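PDB 6DRU: glycosyl hydrolases family 31 family protein from Aspergillus niger, which hydrolyses terminal alpha-xylosyl units, releasing alpha-xylose from the non-reducing terminal glucose of xyloglucan oligosaccharides. Local coordinates for residues A[185-197]-A[208-222]. Numbering follows the deposited sequence. Where two conformers were deposited one is given.
Sequences KGYAFIWNMPAEG and FTAASTTLVDYVIVA
The indole of Trp191 packs against Phe208 on one strand of 208-222 and Val216 on the other; the chain turns a corner between these strands, which lie in different sheets. Its torsion chi1 of -179° sets CG trans to the backbone N. Followed outward, Trp191 CB meets Phe208 CD2 at 4.0 Å; further out, CD2, CE2 and CE3 of the indole gather around Phe208 CB. Phe208 CB sits 3.4 Å from the centroid of the Trp191 six-membered ring and 9° off its normal, the geometry of a CH-pi contact; Met193 CG takes the opposite face, nearer the rim. At the far end Trp191 CH2 touches Val216 CG1 at 3.5 Å. Phe189 continues the cluster, its ring nearly parallel to those of Phe208 (planes at 12°) and Tyr218 but slid so far aside that overlap is slight.

Beneath these rings, strands 187-191 and 216-222 run antiparallel, with two-way N-H...O=C bonds between Ala188 and Val221 and between Ile190 and Val219. At Asn192, ND2 donates to Asp217 OD2 over 3.0 Å, meeting it from above the carboxylate plane; Arg30 forms a salt bridge with the same oxygen, and Ser45 is a second partner of ND2. Where 208-222 turns its corner, Ala211 N bonds Glu196 O at 2.9 Å. The chemistry is thus divided: aromatic and aliphatic surfaces join the two sheets, whereas OD2 of the buried Asp217 receives an amide and a guanidinium, which would favour the ionised form.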
# COMPACT_ATOMS: atom_id res chain seq x y z
N LYS A 185 -32.57 22.35 7.06
CA LYS A 185 -33.03 22.00 8.39
C LYS A 185 -32.57 23.00 9.45
O LYS A 185 -33.04 22.93 10.59
CB LYS A 185 -32.54 20.60 8.78
CG LYS A 185 -33.36 19.48 8.18
CD LYS A 185 -33.04 18.15 8.85
CE LYS A 185 -33.87 17.03 8.26
NZ LYS A 185 -33.31 15.69 8.58
N GLY A 186 -31.68 23.92 9.10
CA GLY A 186 -31.23 24.93 10.03
C GLY A 186 -29.90 24.60 10.68
O GLY A 186 -29.74 24.78 11.89
N TYR A 187 -28.94 24.13 9.89
CA TYR A 187 -27.61 23.90 10.43
C TYR A 187 -26.59 23.94 9.30
O TYR A 187 -26.92 23.70 8.14
CB TYR A 187 -27.52 22.56 11.18
CG TYR A 187 -27.54 21.33 10.30
CD1 TYR A 187 -28.75 20.76 9.91
CD2 TYR A 187 -26.36 20.72 9.89
CE1 TYR A 187 -28.78 19.63 9.11
CE2 TYR A 187 -26.39 19.59 9.09
CZ TYR A 187 -27.60 19.05 8.71
OH TYR A 187 -27.63 17.93 7.92
N ALA A 188 -25.35 24.27 9.67
CA ALA A 188 -24.23 24.25 8.75
C ALA A 188 -23.18 23.27 9.27
O ALA A 188 -23.15 22.93 10.46
CB ALA A 188 -23.62 25.65 8.59
N PHE A 189 -22.31 22.83 8.37
CA PHE A 189 -21.36 21.76 8.66
C PHE A 189 -20.05 22.05 7.95
O PHE A 189 -20.05 22.42 6.77
CB PHE A 189 -21.94 20.41 8.21
CG PHE A 189 -21.12 19.21 8.64
CD1 PHE A 189 -20.04 18.78 7.88
CD2 PHE A 189 -21.45 18.51 9.78
CE1 PHE A 189 -19.30 17.68 8.27
CE2 PHE A 189 -20.72 17.40 10.17
CZ PHE A 189 -19.64 16.99 9.41
N ILE A 190 -18.94 21.88 8.67
CA ILE A 190 -17.60 22.11 8.13
C ILE A 190 -16.78 20.86 8.36
O ILE A 190 -16.56 20.45 9.51
CB ILE A 190 -16.92 23.32 8.79
CG1 ILE A 190 -17.77 24.58 8.62
CG2 ILE A 190 -15.53 23.53 8.19
CD1 ILE A 190 -17.20 25.80 9.31
N TRP A 191 -16.32 20.24 7.27
CA TRP A 191 -15.41 19.10 7.32
C TRP A 191 -13.99 19.66 7.29
O TRP A 191 -13.41 19.87 6.22
CB TRP A 191 -15.70 18.15 6.17
CG TRP A 191 -14.86 16.90 6.07
CD1 TRP A 191 -13.85 16.67 5.18
CD2 TRP A 191 -14.99 15.71 6.85
NE1 TRP A 191 -13.34 15.41 5.36
CE2 TRP A 191 -14.02 14.80 6.38
CE3 TRP A 191 -15.83 15.32 7.90
CZ2 TRP A 191 -13.85 13.53 6.94
CZ3 TRP A 191 -15.66 14.05 8.45
CH2 TRP A 191 -14.69 13.18 7.96
N ASN A 192 -13.45 19.94 8.47
CA ASN A 192 -12.17 20.64 8.62
C ASN A 192 -11.01 19.67 8.37
O ASN A 192 -10.30 19.24 9.28
CB ASN A 192 -12.07 21.28 10.00
CG ASN A 192 -10.85 22.16 10.15
OD1 ASN A 192 -10.34 22.72 9.18
ND2 ASN A 192 -10.37 22.30 11.38
N MET A 193 -10.83 19.33 7.09
CA MET A 193 -9.85 18.33 6.68
C MET A 193 -9.17 18.78 5.39
O MET A 193 -9.86 19.17 4.44
CB MET A 193 -10.51 16.96 6.49
CG MET A 193 -11.29 16.46 7.69
SD MET A 193 -10.23 15.74 8.95
CE MET A 193 -9.92 14.13 8.24
N PRO A 194 -7.84 18.75 5.33
CA PRO A 194 -7.14 19.07 4.08
C PRO A 194 -6.93 17.90 3.14
O PRO A 194 -6.35 18.09 2.07
CB PRO A 194 -5.79 19.58 4.60
CG PRO A 194 -5.55 18.76 5.82
CD PRO A 194 -6.91 18.52 6.45
N ALA A 195 -7.39 16.70 3.50
CA ALA A 195 -7.17 15.53 2.68
C ALA A 195 -8.17 15.46 1.53
O ALA A 195 -9.32 15.90 1.66
CB ALA A 195 -7.26 14.25 3.52
N GLU A 196 -7.72 14.91 0.41
CA GLU A 196 -8.64 14.61 -0.68
C GLU A 196 -9.61 13.51 -0.25
O GLU A 196 -9.32 12.70 0.63
CB GLU A 196 -7.88 14.19 -1.93
CG GLU A 196 -7.08 15.31 -2.58
CD GLU A 196 -6.58 14.95 -3.96
OE1 GLU A 196 -6.59 13.75 -4.31
OE2 GLU A 196 -6.18 15.87 -4.71
N GLY A 197 -10.78 13.50 -0.88
CA GLY A 197 -11.78 12.52 -0.52
C GLY A 197 -13.06 12.59 -1.32
O GLY A 197 -13.04 12.60 -2.55
N PHE A 208 -18.67 11.80 4.51
CA PHE A 208 -17.41 12.44 4.16
C PHE A 208 -16.28 11.44 4.34
O PHE A 208 -16.29 10.64 5.29
CB PHE A 208 -17.16 13.68 5.01
CG PHE A 208 -18.19 14.75 4.84
CD1 PHE A 208 -19.35 14.74 5.61
CD2 PHE A 208 -18.02 15.76 3.91
CE1 PHE A 208 -20.30 15.73 5.46
CE2 PHE A 208 -18.97 16.75 3.75
CZ PHE A 208 -20.12 16.73 4.53
N THR A 209 -15.30 11.47 3.44
CA THR A 209 -14.16 10.57 3.50
C THR A 209 -12.86 11.36 3.43
O THR A 209 -12.81 12.47 2.90
CB THR A 209 -14.18 9.53 2.37
OG1 THR A 209 -13.93 10.17 1.12
CG2 THR A 209 -15.53 8.81 2.31
N ALA A 210 -11.80 10.76 3.98
CA ALA A 210 -10.46 11.32 3.93
C ALA A 210 -9.50 10.23 3.48
O ALA A 210 -9.45 9.16 4.09
CB ALA A 210 -10.04 11.87 5.30
N ALA A 211 -8.76 10.50 2.40
CA ALA A 211 -7.89 9.47 1.82
C ALA A 211 -6.78 9.06 2.79
O ALA A 211 -6.49 7.87 2.94
CB ALA A 211 -7.29 9.98 0.51
N SER A 212 -6.15 10.03 3.45
CA SER A 212 -5.09 9.75 4.40
C SER A 212 -5.05 10.87 5.42
O SER A 212 -4.99 12.05 5.04
CB SER A 212 -3.74 9.61 3.70
OG SER A 212 -2.69 9.44 4.64
N THR A 213 -5.10 10.52 6.70
CA THR A 213 -5.11 11.51 7.76
C THR A 213 -4.69 10.85 9.06
O THR A 213 -4.62 9.62 9.16
CB THR A 213 -6.49 12.16 7.90
OG1 THR A 213 -6.43 13.21 8.88
CG2 THR A 213 -7.52 11.13 8.34
N THR A 214 -4.41 11.68 10.05
CA THR A 214 -4.13 11.23 11.41
C THR A 214 -5.19 11.69 12.40
O THR A 214 -5.06 11.40 13.60
CB THR A 214 -2.75 11.70 11.87
OG1 THR A 214 -2.76 13.12 12.04
CG2 THR A 214 -1.69 11.32 10.84
N LEU A 215 -6.22 12.39 11.94
CA LEU A 215 -7.23 12.98 12.82
C LEU A 215 -8.43 13.47 12.02
O LEU A 215 -8.27 14.15 11.00
CB LEU A 215 -6.63 14.15 13.61
CG LEU A 215 -7.62 15.02 14.39
CD1 LEU A 215 -8.30 14.21 15.47
CD2 LEU A 215 -6.92 16.24 14.97
N VAL A 216 -9.63 13.12 12.47
CA VAL A 216 -10.88 13.59 11.87
C VAL A 216 -11.37 14.78 12.67
O VAL A 216 -11.29 14.79 13.91
CB VAL A 216 -11.93 12.47 11.81
CG1 VAL A 216 -13.19 12.96 11.12
CG2 VAL A 216 -11.38 11.26 11.10
N ASP A 217 -11.89 15.80 11.98
CA ASP A 217 -12.25 17.06 12.62
C ASP A 217 -13.40 17.70 11.85
O ASP A 217 -13.26 17.96 10.65
CB ASP A 217 -11.04 18.00 12.68
CG ASP A 217 -11.31 19.27 13.47
OD1 ASP A 217 -12.40 19.39 14.08
OD2 ASP A 217 -10.43 20.15 13.49
N TYR A 218 -14.52 17.95 12.52
CA TYR A 218 -15.62 18.66 11.90
C TYR A 218 -16.32 19.52 12.94
O TYR A 218 -16.19 19.32 14.15
CB TYR A 218 -16.62 17.69 11.23
CG TYR A 218 -17.37 16.76 12.16
CD1 TYR A 218 -18.54 17.16 12.78
CD2 TYR A 218 -16.93 15.46 12.37
CE1 TYR A 218 -19.24 16.31 13.62
CE2 TYR A 218 -17.62 14.60 13.20
CZ TYR A 218 -18.78 15.02 13.82
OH TYR A 218 -19.47 14.17 14.65
N VAL A 219 -17.08 20.50 12.44
CA VAL A 219 -17.82 21.46 13.26
C VAL A 219 -19.24 21.54 12.73
O VAL A 219 -19.45 21.61 11.51
CB VAL A 219 -17.16 22.86 13.26
CG1 VAL A 219 -17.95 23.83 14.11
CG2 VAL A 219 -15.72 22.78 13.74
N ILE A 220 -20.22 21.52 13.64
CA ILE A 220 -21.63 21.66 13.28
C ILE A 220 -22.20 22.83 14.07
O ILE A 220 -21.98 22.94 15.28
CB ILE A 220 -22.41 20.36 13.55
CG1 ILE A 220 -23.88 20.53 13.16
CG2 ILE A 220 -22.27 19.91 14.99
CD1 ILE A 220 -24.68 19.24 13.21
N VAL A 221 -22.93 23.70 13.38
CA VAL A 221 -23.53 24.89 13.98
C VAL A 221 -24.99 24.95 13.57
O VAL A 221 -25.33 24.69 12.41
CB VAL A 221 -22.78 26.17 13.57
CG1 VAL A 221 -22.69 26.29 12.05
CG2 VAL A 221 -23.45 27.40 14.17
N ALA A 222 -25.86 25.29 14.52
CA ALA A 222 -27.30 25.32 14.31
C ALA A 222 -27.82 26.75 14.24
O ALA A 222 -27.26 27.67 14.85
CB ALA A 222 -28.03 24.57 15.42